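Local coordinates for glucosamine-6-phosphate deaminase (Thermotoga maritima, PDB 1J5X), which belongs to the SIS-domain proteins, an alpha/beta family, and carries two parallel beta sheets flanked by helices within a single chain, at residues 16-21 / 160-165; 195-200 / 311-316; 216-221 / 245-250; 261-266 / 287-292. All blocks are in the same frame, centred on the assembly; numbering follows the deposited sequence.

Interaction 1: 16-21 / 160-165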
loop_
_atom_site.group_PDB
_atom_site.type_symbol
_atom_site.label_atom_id
_atom_site.label_comp_id
_atom_site.label_asym_id
_atom_site.label_seq_id
_atom_site.Cartn_x
_atom_site.Cartn_y
_atom_site.Cartn_z
ATOM N N THR A 16 14.430 8.815 4.300
ATOM C CA THR A 16 13.071 8.566 3.809
ATOM C C THR A 16 12.975 9.036 2.349
ATOM O O THR A 16 12.549 8.256 1.458
ATOM C CB THR A 16 12.050 9.237 4.745
ATOM O OG1 THR A 16 12.207 8.648 6.058
ATOM C CG2 THR A 16 10.618 9.032 4.260
ATOM N N LEU A 17 13.397 10.276 2.071
ATOM C CA LEU A 17 13.371 10.746 0.685
ATOM C C LEU A 17 14.177 9.790 -0.210
ATOM O O LEU A 17 13.767 9.465 -1.351
ATOM C CB LEU A 17 13.960 12.164 0.595
ATOM C CG LEU A 17 13.929 12.690 -0.862
ATOM C CD1 LEU A 17 12.498 12.686 -1.373
ATOM C CD2 LEU A 17 14.462 14.135 -0.918
ATOM N N LYS A 18 15.334 9.309 0.273
ATOM C CA LYS A 18 16.127 8.383 -0.536
ATOM C C LYS A 18 15.354 7.102 -0.881
ATOM O O LYS A 18 15.347 6.623 -2.029
ATOM C CB LYS A 18 17.421 7.988 0.175
ATOM C CG LYS A 18 18.286 6.967 -0.589
ATOM C CD LYS A 18 18.066 5.532 -0.185
ATOM C CE LYS A 18 19.034 4.596 -0.919
ATOM N NZ LYS A 18 18.744 3.161 -0.710
ATOM N N GLU A 19 14.728 6.530 0.136
ATOM C CA GLU A 19 13.972 5.316 -0.089
ATOM C C GLU A 19 12.696 5.593 -0.944
ATOM O O GLU A 19 12.298 4.763 -1.721
ATOM C CB GLU A 19 13.682 4.705 1.286
ATOM C CG GLU A 19 15.064 4.260 1.870
ATOM C CD GLU A 19 15.058 3.666 3.281
ATOM O OE1 GLU A 19 14.089 3.857 4.010
ATOM O OE2 GLU A 19 16.051 3.028 3.630
ATOM N N ILE A 20 12.062 6.731 -0.826
ATOM C CA ILE A 20 10.910 7.016 -1.735
ATOM C C ILE A 20 11.480 7.047 -3.182
ATOM O O ILE A 20 10.963 6.412 -4.139
ATOM C CB ILE A 20 10.285 8.385 -1.412
ATOM C CG1 ILE A 20 9.696 8.341 -0.004
ATOM C CG2 ILE A 20 9.228 8.766 -2.454
ATOM C CD1 ILE A 20 9.012 9.664 0.360
ATOM N N THR A 21 12.573 7.788 -3.333
ATOM C CA THR A 21 13.218 7.941 -4.641
ATOM C C THR A 21 13.708 6.630 -5.234
ATOM O O THR A 21 13.807 6.496 -6.457
ATOM C CB THR A 21 14.384 8.973 -4.542
ATOM O OG1 THR A 21 13.825 10.182 -4.062
ATOM C CG2 THR A 21 14.981 9.259 -5.949
HETATM N N MSE A 160 7.381 3.115 6.094
HETATM C CA MSE A 160 7.530 2.220 4.957
HETATM C C MSE A 160 7.206 2.980 3.694
HETATM O O MSE A 160 6.207 3.696 3.625
HETATM C CB MSE A 160 6.585 1.013 5.102
HETATM C CG MSE A 160 7.203 -0.054 5.941
HETATM SE SE MSE A 160 5.918 -1.535 6.305
HETATM C CE MSE A 160 5.387 -1.726 4.438
ATOM N N THR A 161 8.058 2.806 2.667
ATOM C CA THR A 161 7.853 3.494 1.420
ATOM C C THR A 161 7.993 2.454 0.313
ATOM O O THR A 161 7.000 1.787 -0.062
ATOM C CB THR A 161 8.894 4.718 1.217
ATOM O OG1 THR A 161 10.251 4.266 1.394
ATOM C CG2 THR A 161 8.589 5.819 2.227
ATOM N N LYS A 162 9.207 2.287 -0.170
ATOM C CA LYS A 162 9.490 1.352 -1.268
ATOM C C LYS A 162 9.180 -0.103 -0.950
ATOM O O LYS A 162 8.854 -0.865 -1.847
ATOM C CB LYS A 162 10.971 1.449 -1.668
ATOM C CG LYS A 162 11.950 0.924 -0.635
ATOM C CD LYS A 162 13.393 1.227 -1.123
ATOM C CE LYS A 162 14.455 0.319 -0.527
ATOM N NZ LYS A 162 15.867 0.627 -0.991
ATOM N N SER A 163 9.249 -0.499 0.321
ATOM C CA SER A 163 8.983 -1.893 0.647
ATOM C C SER A 163 7.510 -2.246 0.359
ATOM O O SER A 163 7.220 -3.383 -0.025
ATOM C CB SER A 163 9.290 -2.212 2.139
ATOM O OG SER A 163 8.496 -1.462 3.009
ATOM N N PHE A 164 6.622 -1.287 0.532
ATOM C CA PHE A 164 5.200 -1.582 0.274
ATOM C C PHE A 164 5.062 -1.892 -1.255
ATOM O O PHE A 164 4.546 -2.944 -1.680
ATOM C CB PHE A 164 4.369 -0.351 0.643
ATOM C CG PHE A 164 2.896 -0.476 0.311
ATOM C CD1 PHE A 164 2.428 -0.213 -0.988
ATOM C CD2 PHE A 164 1.988 -0.856 1.298
ATOM C CE1 PHE A 164 1.106 -0.318 -1.294
ATOM C CE2 PHE A 164 0.616 -0.980 0.996
ATOM C CZ PHE A 164 0.182 -0.706 -0.288
ATOM N N SER A 165 5.582 -0.975 -2.054
ATOM C CA SER A 165 5.477 -1.116 -3.513
ATOM C C SER A 165 6.180 -2.339 -4.010
ATOM O O SER A 165 5.661 -3.089 -4.854
ATOM C CB SER A 165 6.082 0.107 -4.202
ATOM O OG SER A 165 5.386 1.293 -3.814
HETATM O O HOH W 1 11.181 4.544 3.739
#

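Interaction 2: 195-200 / 311-316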
loop_
_atom_site.group_PDB
_atom_site.type_symbol
_atom_site.label_atom_id
_atom_site.label_comp_id
_atom_site.label_asym_id
_atom_site.label_seq_id
_atom_site.Cartn_x
_atom_site.Cartn_y
_atom_site.Cartn_z
ATOM N N GLU A 195 9.497 8.188 -14.877
ATOM C CA GLU A 195 8.704 9.297 -15.384
ATOM C C GLU A 195 7.497 9.533 -14.458
ATOM O O GLU A 195 7.122 10.668 -14.165
ATOM C CB GLU A 195 8.218 8.989 -16.821
ATOM C CG GLU A 195 7.184 9.983 -17.375
ATOM C CD GLU A 195 6.893 9.789 -18.876
ATOM O OE1 GLU A 195 7.265 8.734 -19.443
ATOM O OE2 GLU A 195 6.272 10.690 -19.468
ATOM N N PHE A 196 6.892 8.446 -13.993
ATOM C CA PHE A 196 5.717 8.570 -13.103
ATOM C C PHE A 196 6.099 9.379 -11.868
ATOM O O PHE A 196 5.364 10.282 -11.428
ATOM C CB PHE A 196 5.235 7.167 -12.643
ATOM C CG PHE A 196 4.044 7.207 -11.714
ATOM C CD1 PHE A 196 2.830 7.774 -12.126
ATOM C CD2 PHE A 196 4.105 6.629 -10.418
ATOM C CE1 PHE A 196 1.723 7.758 -11.280
ATOM C CE2 PHE A 196 2.978 6.631 -9.586
ATOM C CZ PHE A 196 1.823 7.177 -10.008
ATOM N N PHE A 197 7.257 9.042 -11.330
ATOM C CA PHE A 197 7.786 9.695 -10.135
ATOM C C PHE A 197 8.039 11.183 -10.394
ATOM O O PHE A 197 7.571 12.059 -9.648
ATOM C CB PHE A 197 9.063 8.987 -9.700
ATOM C CG PHE A 197 9.751 9.653 -8.515
ATOM C CD1 PHE A 197 10.595 10.760 -8.702
ATOM C CD2 PHE A 197 9.510 9.207 -7.213
ATOM C CE1 PHE A 197 11.188 11.424 -7.591
ATOM C CE2 PHE A 197 10.089 9.851 -6.106
ATOM C CZ PHE A 197 10.924 10.956 -6.286
ATOM N N ASP A 198 8.735 11.487 -11.497
ATOM C CA ASP A 198 9.041 12.874 -11.815
ATOM C C ASP A 198 7.786 13.695 -12.071
ATOM O O ASP A 198 7.713 14.833 -11.648
ATOM C CB ASP A 198 10.031 12.961 -13.020
ATOM C CG ASP A 198 11.383 12.283 -12.734
ATOM O OD1 ASP A 198 11.782 12.126 -11.551
ATOM O OD2 ASP A 198 12.082 11.904 -13.700
ATOM N N ILE A 199 6.787 13.141 -12.763
ATOM C CA ILE A 199 5.558 13.876 -12.989
ATOM C C ILE A 199 4.891 14.126 -11.621
ATOM O O ILE A 199 4.344 15.223 -11.351
ATOM C CB ILE A 199 4.539 13.073 -13.916
ATOM C CG1 ILE A 199 5.099 13.006 -15.365
ATOM C CG2 ILE A 199 3.147 13.727 -13.859
ATOM C CD1 ILE A 199 4.338 12.054 -16.344
ATOM N N SER A 200 4.883 13.086 -10.798
ATOM C CA SER A 200 4.241 13.174 -9.473
ATOM C C SER A 200 4.899 14.304 -8.676
ATOM O O SER A 200 4.204 15.190 -8.151
ATOM C CB SER A 200 4.390 11.843 -8.703
ATOM O OG SER A 200 3.620 10.827 -9.328
ATOM N N ARG A 311 0.903 3.127 -7.151
ATOM C CA ARG A 311 0.012 4.207 -6.776
ATOM C C ARG A 311 0.075 4.861 -5.410
ATOM O O ARG A 311 -0.695 5.790 -5.166
ATOM C CB ARG A 311 -1.447 3.872 -7.128
ATOM C CG ARG A 311 -1.723 3.964 -8.707
ATOM C CD ARG A 311 -3.045 3.262 -9.034
ATOM N NE ARG A 311 -3.503 3.492 -10.426
ATOM C CZ ARG A 311 -4.362 4.448 -10.768
ATOM N NH1 ARG A 311 -4.865 5.278 -9.835
ATOM N NH2 ARG A 311 -4.752 4.560 -12.069
ATOM N N THR A 312 0.923 4.358 -4.535
ATOM C CA THR A 312 1.102 5.082 -3.245
ATOM C C THR A 312 2.250 6.111 -3.391
ATOM O O THR A 312 2.468 6.946 -2.521
ATOM C CB THR A 312 1.399 4.158 -2.020
ATOM O OG1 THR A 312 2.636 3.475 -2.161
ATOM C CG2 THR A 312 0.254 3.135 -1.852
ATOM N N VAL A 313 2.961 6.081 -4.495
ATOM C CA VAL A 313 4.071 7.032 -4.681
ATOM C C VAL A 313 3.609 8.503 -4.582
ATOM O O VAL A 313 4.242 9.316 -3.891
ATOM C CB VAL A 313 4.774 6.771 -6.039
ATOM C CG1 VAL A 313 5.777 7.898 -6.366
ATOM C CG2 VAL A 313 5.515 5.468 -5.981
ATOM N N PRO A 314 2.538 8.879 -5.264
ATOM C CA PRO A 314 2.106 10.270 -5.147
ATOM C C PRO A 314 1.876 10.679 -3.664
ATOM O O PRO A 314 2.272 11.745 -3.237
ATOM C CB PRO A 314 0.815 10.291 -5.929
ATOM C CG PRO A 314 1.089 9.284 -7.055
ATOM C CD PRO A 314 1.725 8.144 -6.284
ATOM N N ALA A 315 1.201 9.812 -2.892
ATOM C CA ALA A 315 0.949 10.153 -1.480
ATOM C C ALA A 315 2.228 10.170 -0.634
ATOM O O ALA A 315 2.328 10.974 0.299
ATOM C CB ALA A 315 -0.119 9.143 -0.867
ATOM N N GLN A 316 3.214 9.331 -0.947
ATOM C CA GLN A 316 4.493 9.365 -0.205
ATOM C C GLN A 316 5.178 10.724 -0.492
ATOM O O GLN A 316 5.808 11.289 0.370
ATOM C CB GLN A 316 5.442 8.309 -0.704
ATOM C CG GLN A 316 5.031 6.854 -0.446
ATOM C CD GLN A 316 5.940 5.889 -1.196
ATOM O OE1 GLN A 316 7.109 6.118 -1.292
ATOM N NE2 GLN A 316 5.394 4.794 -1.721
#

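Interaction 3: 216-221 / 245-250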
loop_
_atom_site.group_PDB
_atom_site.type_symbol
_atom_site.label_atom_id
_atom_site.label_comp_id
_atom_site.label_asym_id
_atom_site.label_seq_id
_atom_site.Cartn_x
_atom_site.Cartn_y
_atom_site.Cartn_z
ATOM N N VAL A 216 -7.646 13.603 1.826
ATOM C CA VAL A 216 -8.637 12.535 1.624
ATOM C C VAL A 216 -8.116 11.706 0.444
ATOM O O VAL A 216 -7.722 12.297 -0.578
ATOM C CB VAL A 216 -9.987 13.168 1.282
ATOM C CG1 VAL A 216 -11.034 12.113 0.896
ATOM C CG2 VAL A 216 -10.487 14.027 2.489
ATOM N N PHE A 217 -8.054 10.380 0.602
ATOM C CA PHE A 217 -7.573 9.467 -0.445
ATOM C C PHE A 217 -8.723 8.561 -0.865
ATOM O O PHE A 217 -9.284 7.827 -0.049
ATOM C CB PHE A 217 -6.371 8.727 0.126
ATOM C CG PHE A 217 -5.234 9.667 0.445
ATOM C CD1 PHE A 217 -4.390 10.065 -0.575
ATOM C CD2 PHE A 217 -5.042 10.184 1.743
ATOM C CE1 PHE A 217 -3.324 10.963 -0.354
ATOM C CE2 PHE A 217 -3.986 11.100 2.000
ATOM C CZ PHE A 217 -3.123 11.480 0.952
ATOM N N LEU A 218 -9.099 8.617 -2.151
ATOM C CA LEU A 218 -10.249 7.860 -2.626
ATOM C C LEU A 218 -9.852 6.828 -3.658
ATOM O O LEU A 218 -9.061 7.140 -4.535
ATOM C CB LEU A 218 -11.262 8.831 -3.263
ATOM C CG LEU A 218 -11.838 9.991 -2.429
ATOM C CD1 LEU A 218 -12.999 10.686 -3.251
ATOM C CD2 LEU A 218 -12.452 9.387 -1.112
ATOM N N GLY A 219 -10.381 5.623 -3.544
ATOM C CA GLY A 219 -10.080 4.601 -4.564
ATOM C C GLY A 219 -10.912 3.366 -4.275
ATOM O O GLY A 219 -11.293 3.137 -3.120
HETATM N N MSE A 220 -11.210 2.565 -5.304
HETATM C CA MSE A 220 -11.967 1.341 -5.087
HETATM C C MSE A 220 -11.108 0.085 -5.093
HETATM O O MSE A 220 -10.083 0.032 -5.786
HETATM C CB MSE A 220 -13.025 1.141 -6.212
HETATM C CG MSE A 220 -14.051 2.271 -6.185
HETATM SE SE MSE A 220 -15.319 1.781 -7.677
HETATM C CE MSE A 220 -16.893 2.950 -7.169
ATOM N N SER A 221 -11.588 -0.921 -4.353
ATOM C CA SER A 221 -10.971 -2.234 -4.300
ATOM C C SER A 221 -9.480 -2.143 -4.029
ATOM O O SER A 221 -9.118 -1.597 -3.000
ATOM C CB SER A 221 -11.239 -2.962 -5.630
ATOM O OG SER A 221 -12.630 -2.956 -5.878
ATOM N N TYR A 245 -11.380 6.447 1.716
ATOM C CA TYR A 245 -12.681 5.864 1.518
ATOM C C TYR A 245 -12.726 5.239 0.127
ATOM O O TYR A 245 -11.939 5.637 -0.767
ATOM C CB TYR A 245 -13.795 6.946 1.530
ATOM C CG TYR A 245 -13.985 7.605 2.859
ATOM C CD1 TYR A 245 -14.769 7.002 3.848
ATOM C CD2 TYR A 245 -13.327 8.789 3.153
ATOM C CE1 TYR A 245 -14.906 7.603 5.149
ATOM C CE2 TYR A 245 -13.447 9.400 4.431
ATOM C CZ TYR A 245 -14.246 8.800 5.419
ATOM O OH TYR A 245 -14.464 9.412 6.612
ATOM N N SER A 246 -13.672 4.316 -0.051
ATOM C CA SER A 246 -13.926 3.755 -1.389
ATOM C C SER A 246 -14.535 4.997 -2.116
ATOM O O SER A 246 -15.363 5.737 -1.542
ATOM C CB SER A 246 -14.970 2.618 -1.324
ATOM O OG SER A 246 -15.206 2.144 -2.644
ATOM N N THR A 247 -14.175 5.183 -3.380
ATOM C CA THR A 247 -14.502 6.440 -4.065
ATOM C C THR A 247 -15.857 7.098 -3.902
ATOM O O THR A 247 -15.920 8.300 -3.489
ATOM C CB THR A 247 -14.118 6.303 -5.547
ATOM O OG1 THR A 247 -12.746 5.856 -5.631
ATOM C CG2 THR A 247 -14.197 7.656 -6.271
ATOM N N LEU A 248 -16.901 6.385 -4.282
ATOM C CA LEU A 248 -18.250 6.935 -4.225
ATOM C C LEU A 248 -18.786 6.981 -2.796
ATOM O O LEU A 248 -19.816 7.627 -2.556
ATOM C CB LEU A 248 -19.188 6.098 -5.114
ATOM C CG LEU A 248 -18.717 6.079 -6.565
ATOM C CD1 LEU A 248 -19.621 5.254 -7.387
ATOM C CD2 LEU A 248 -18.591 7.530 -7.077
ATOM N N GLU A 249 -18.087 6.335 -1.841
ATOM C CA GLU A 249 -18.586 6.334 -0.449
ATOM C C GLU A 249 -18.460 7.711 0.123
ATOM O O GLU A 249 -19.157 8.040 1.082
ATOM C CB GLU A 249 -17.747 5.410 0.449
ATOM C CG GLU A 249 -18.092 3.946 0.189
ATOM C CD GLU A 249 -19.517 3.598 0.693
ATOM O OE1 GLU A 249 -19.749 3.519 1.934
ATOM O OE2 GLU A 249 -20.408 3.426 -0.130
ATOM N N TYR A 250 -17.541 8.491 -0.453
ATOM C CA TYR A 250 -17.257 9.807 0.077
ATOM C C TYR A 250 -18.487 10.731 0.125
ATOM O O TYR A 250 -18.557 11.607 0.983
ATOM C CB TYR A 250 -16.079 10.458 -0.695
ATOM C CG TYR A 250 -15.490 11.640 0.082
ATOM C CD1 TYR A 250 -14.879 11.443 1.331
ATOM C CD2 TYR A 250 -15.585 12.949 -0.418
ATOM C CE1 TYR A 250 -14.381 12.483 2.051
ATOM C CE2 TYR A 250 -15.091 14.029 0.308
ATOM C CZ TYR A 250 -14.486 13.795 1.542
ATOM O OH TYR A 250 -13.972 14.809 2.291
HETATM O O HOH W 2 -11.670 4.570 -7.581
#

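Interaction 4: 261-266 / 287-292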
loop_
_atom_site.group_PDB
_atom_site.type_symbol
_atom_site.label_atom_id
_atom_site.label_comp_id
_atom_site.label_asym_id
_atom_site.label_seq_id
_atom_site.Cartn_x
_atom_site.Cartn_y
_atom_site.Cartn_z
ATOM N N GLY A 261 -9.036 23.894 1.914
ATOM C CA GLY A 261 -8.057 23.295 2.789
ATOM C C GLY A 261 -8.097 21.771 2.647
ATOM O O GLY A 261 -7.163 21.089 3.018
ATOM N N THR A 262 -9.189 21.251 2.110
ATOM C CA THR A 262 -9.268 19.801 1.910
ATOM C C THR A 262 -8.592 19.481 0.579
ATOM O O THR A 262 -8.877 20.133 -0.417
ATOM C CB THR A 262 -10.707 19.321 1.823
ATOM O OG1 THR A 262 -11.366 19.582 3.068
ATOM C CG2 THR A 262 -10.741 17.816 1.526
ATOM N N LEU A 263 -7.710 18.494 0.583
ATOM C CA LEU A 263 -6.991 18.048 -0.621
ATOM C C LEU A 263 -7.409 16.583 -0.861
ATOM O O LEU A 263 -7.243 15.754 0.027
ATOM C CB LEU A 263 -5.471 18.103 -0.397
ATOM C CG LEU A 263 -4.527 17.562 -1.506
ATOM C CD1 LEU A 263 -4.766 18.333 -2.792
ATOM C CD2 LEU A 263 -3.085 17.664 -1.100
ATOM N N VAL A 264 -7.922 16.285 -2.065
ATOM C CA VAL A 264 -8.371 14.926 -2.380
ATOM C C VAL A 264 -7.470 14.292 -3.445
ATOM O O VAL A 264 -7.200 14.929 -4.461
ATOM C CB VAL A 264 -9.822 14.965 -2.925
ATOM C CG1 VAL A 264 -10.328 13.510 -3.229
ATOM C CG2 VAL A 264 -10.743 15.675 -1.935
ATOM N N PHE A 265 -6.989 13.058 -3.230
ATOM C CA PHE A 265 -6.205 12.360 -4.255
ATOM C C PHE A 265 -7.125 11.216 -4.611
ATOM O O PHE A 265 -7.470 10.385 -3.758
ATOM C CB PHE A 265 -4.923 11.781 -3.721
ATOM C CG PHE A 265 -3.731 12.687 -3.872
ATOM C CD1 PHE A 265 -3.876 14.077 -3.767
ATOM C CD2 PHE A 265 -2.463 12.161 -4.017
ATOM C CE1 PHE A 265 -2.720 14.926 -3.815
ATOM C CE2 PHE A 265 -1.301 13.027 -4.062
ATOM C CZ PHE A 265 -1.482 14.402 -3.958
HETATM N N MSE A 266 -7.565 11.205 -5.857
HETATM C CA MSE A 266 -8.500 10.235 -6.332
HETATM C C MSE A 266 -7.805 9.259 -7.291
HETATM O O MSE A 266 -7.205 9.684 -8.299
HETATM C CB MSE A 266 -9.634 10.969 -7.057
HETATM C CG MSE A 266 -10.739 10.026 -7.531
HETATM SE SE MSE A 266 -12.211 11.023 -8.401
HETATM C CE MSE A 266 -12.019 12.703 -7.511
ATOM N N GLY A 287 -15.182 23.446 -2.219
ATOM C CA GLY A 287 -13.956 23.999 -1.699
ATOM C C GLY A 287 -12.709 23.147 -1.749
ATOM O O GLY A 287 -11.614 23.601 -1.491
ATOM N N ALA A 288 -12.853 21.883 -2.090
ATOM C CA ALA A 288 -11.664 21.034 -2.122
ATOM C C ALA A 288 -10.764 21.250 -3.340
ATOM O O ALA A 288 -11.207 21.718 -4.361
ATOM C CB ALA A 288 -12.097 19.536 -2.131
ATOM N N THR A 289 -9.516 20.877 -3.180
ATOM C CA THR A 289 -8.559 20.859 -4.275
ATOM C C THR A 289 -8.570 19.340 -4.623
ATOM O O THR A 289 -8.373 18.507 -3.737
ATOM C CB THR A 289 -7.169 21.196 -3.780
ATOM O OG1 THR A 289 -7.137 22.569 -3.348
ATOM C CG2 THR A 289 -6.167 20.969 -4.847
ATOM N N VAL A 290 -8.784 18.989 -5.880
ATOM C CA VAL A 290 -8.806 17.566 -6.252
ATOM C C VAL A 290 -7.754 17.257 -7.264
ATOM O O VAL A 290 -7.567 18.030 -8.245
ATOM C CB VAL A 290 -10.130 17.185 -6.840
ATOM C CG1 VAL A 290 -10.110 15.667 -7.224
ATOM C CG2 VAL A 290 -11.269 17.560 -5.863
ATOM N N LEU A 291 -7.028 16.174 -7.003
ATOM C CA LEU A 291 -5.975 15.691 -7.877
ATOM C C LEU A 291 -6.313 14.243 -8.291
ATOM O O LEU A 291 -6.636 13.393 -7.436
ATOM C CB LEU A 291 -4.654 15.738 -7.139
ATOM C CG LEU A 291 -3.391 15.485 -7.942
ATOM C CD1 LEU A 291 -2.218 16.324 -7.364
ATOM C CD2 LEU A 291 -3.076 13.992 -7.858
ATOM N N GLU A 292 -6.308 13.977 -9.598
ATOM C CA GLU A 292 -6.567 12.605 -10.039
ATOM C C GLU A 292 -5.300 11.881 -10.427
ATOM O O GLU A 292 -4.447 12.409 -11.162
ATOM C CB GLU A 292 -7.510 12.578 -11.245
ATOM C CG GLU A 292 -8.939 12.940 -10.953
ATOM C CD GLU A 292 -9.722 13.212 -12.246
ATOM O OE1 GLU A 292 -9.711 14.370 -12.725
ATOM O OE2 GLU A 292 -10.359 12.277 -12.769
#

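Interaction 1: 16-21 / 160-165
Helix 15-25, close to the N terminus, packs against the first residues of helix 162-179, where Thr161 at the N-cap position and Lys162 meet Glu19 and Ile20. Thr161 uses both of its branches. Its methyl CG2 lies 3.5 Å from Ile20 CG1, the two side chains crossing at about a right angle. With chi1 at 53°, Thr161 OG1 sits between its own backbone N and carbonyl carbon and comes within 3.5 Å of Glu19 CB. The hydroxyl is spent on a water, Thr161 OG1 donating at 2.5 Å, and that water in turn donates to Glu19 OE1 at 3.0 Å. The Glu19 carboxylate is held further by backbone amides, OE1 by Ala157 N and OE2 by Glu156 N, which fixes the acceptor end of the water bridge. Lys162 passes its aliphatic chain across the end of the Glu19 carbonyl, with CB 3.6 Å from Glu19 O. Beyond it the ammonium groups Lys18 NZ and Lys162 NZ come within 3.8 Å of each other. Both form salt bridges to Asp22 OD2, which probably offsets their repulsion. Gln316 of helix 313-326 and Met237 of helix 222-238 touch both Ile20 and Thr161, so the contact is buried where four helices converge.

Interaction 2: 195-200 / 311-316
Phe196 and Ser200, one turn apart on helix 184-205, receive the ring of Pro314 near the start of helix 313-326. Phe196 has CG anti to the backbone N (chi1 179°), and although its CB does not point at the other segment, the far end of the ring comes close to it. Phe196 CZ lies 3.7 Å from Pro314 CG, and the two side chains cross at about a right angle. The neighbouring ring atom, Phe196 CE2, is 4.0 Å from Val313 CB; here the side chains slide past each other in opposite directions. Pro314 CG also lies 3.7 Å from Ser200 OG. That hydroxyl is turned back onto its own helix, beside the backbone N (chi1 -68°), and donates to Phe196 O at 2.8 Å from 37° above the carbonyl plane. Ser200 N reaches the same oxygen from the opposite face, so two donors grip it. The hydroxyl thereby also comes to lie over the centre of one face of the Phe196 ring. Val313 CG1 lies 4.0 Å from Phe197 CD2, these two side chains again crossing at about a right angle. Around the contact, Phe196 reaches Ile299 and Val301 in the loop after strand 289-293, Phe197 packs on Ile20 and Lys24 of helix 15-25, and Thr312 touches Phe164 of helix 162-179.

Interaction 3: 216-221 / 245-250
Leu218 and Tyr245 pair as a parallel beta bridge between strands 214-218 and 241-245. Two backbone hydrogen bonds define it: Tyr245 N donates to Phe217 O at 3.1 Å, and Gly219 N to Tyr245 O at 3.2 Å. A CA-H...O contact follows, Ser246 CA lying 3.2 Å from Gly219 O. Among the apolar contacts, Val216 and Tyr250 reach toward each other tip to tip, and Val216 CG1 makes a CH-pi contact over one face of the ring, 4.0 Å from its centroid and 28° off the normal. Leu218 CD2 is 3.8 Å from Tyr250 CB and also approaches the Tyr245 ring at its edge. Farther along, the extended chain of Met220, a selenomethionine, brings CE to 3.6 Å from Leu248 CD1. The remaining polar contact runs through water: Thr247 OG1 is 2.6 Å from a water that accepts a weak bond from Met220 N. The same hydroxyl oxygen closes on the backbone of Gly219, with Thr247 OG1 3.1 Å from Gly219 CA. Backbone bonds thus pair the chains at Tyr245, apolar side chains of strand and loop pack beside them, and Thr247 OG1 with its water supplies a polar link to the Met220 backbone.

Interaction 4: 261-266 / 287-292
Val264 bonds to strand 289-293 through both its backbone polar atoms: Val264 N donates to Thr289 O at 2.8 Å, and Val264 O accepts from Leu291 N, also at 2.8 Å. Thr289 N to Thr262 O and Met266 N to Leu291 O extend the series in both directions, and all four bonds are nearly straight. The strand axes approach to 4.7 Å at 16°, and four successive parallel bridges, from Leu263-Thr289 to Met266-Glu292, keep the register. On one face of the sheet Phe265 and Leu291 lie side by side, pointing the same way. Leu291 CD2 sits over one face of the Phe265 ring in a CH-pi contact, 4.0 Å above its centre and only 3° from the normal. On this face, too, Leu263 CD1 meets Thr289 CG2 at 3.6 Å. On the other face Met266, a selenomethionine, bends at chi3 (-27°), which carries CE to 3.5 Å from Val290 CG1. Glu292, on that same face, forms salt bridges with Lys268, Lys277 and Arg280. Helix 273-285 packs on Val264 and Val290, helix 313-326 on Leu263 and Phe265. Gly287 ends helix 273-285 in a Schellman motif just ahead of strand 289-293. Strand, helix and adjacent parallel strand make up a beta-alpha-beta crossover, the building unit of parallel alpha/beta sheets.

In the fold
From the N terminus, interaction 1 closes the first long loop, bringing helix 15-25 back to the start of helix 162-179 after the chain has formed the five-stranded sheet. Interaction 2 opens next, on helix 184-205, and closes only at helix 313-326; within its span interactions 3 and 4 follow in series. These two share the four-stranded sheet, 216-221 and 261-266 lying on neighbouring strands, with 245-250 leaving one edge strand and 287-292 leading into and along the other. Interaction 2 touches both, through Ala315 on Phe217 and Pro314 on Phe265, and meets interaction 1 through Gln316 and Phe197, thereby linking the second sheet to the N-terminal helix.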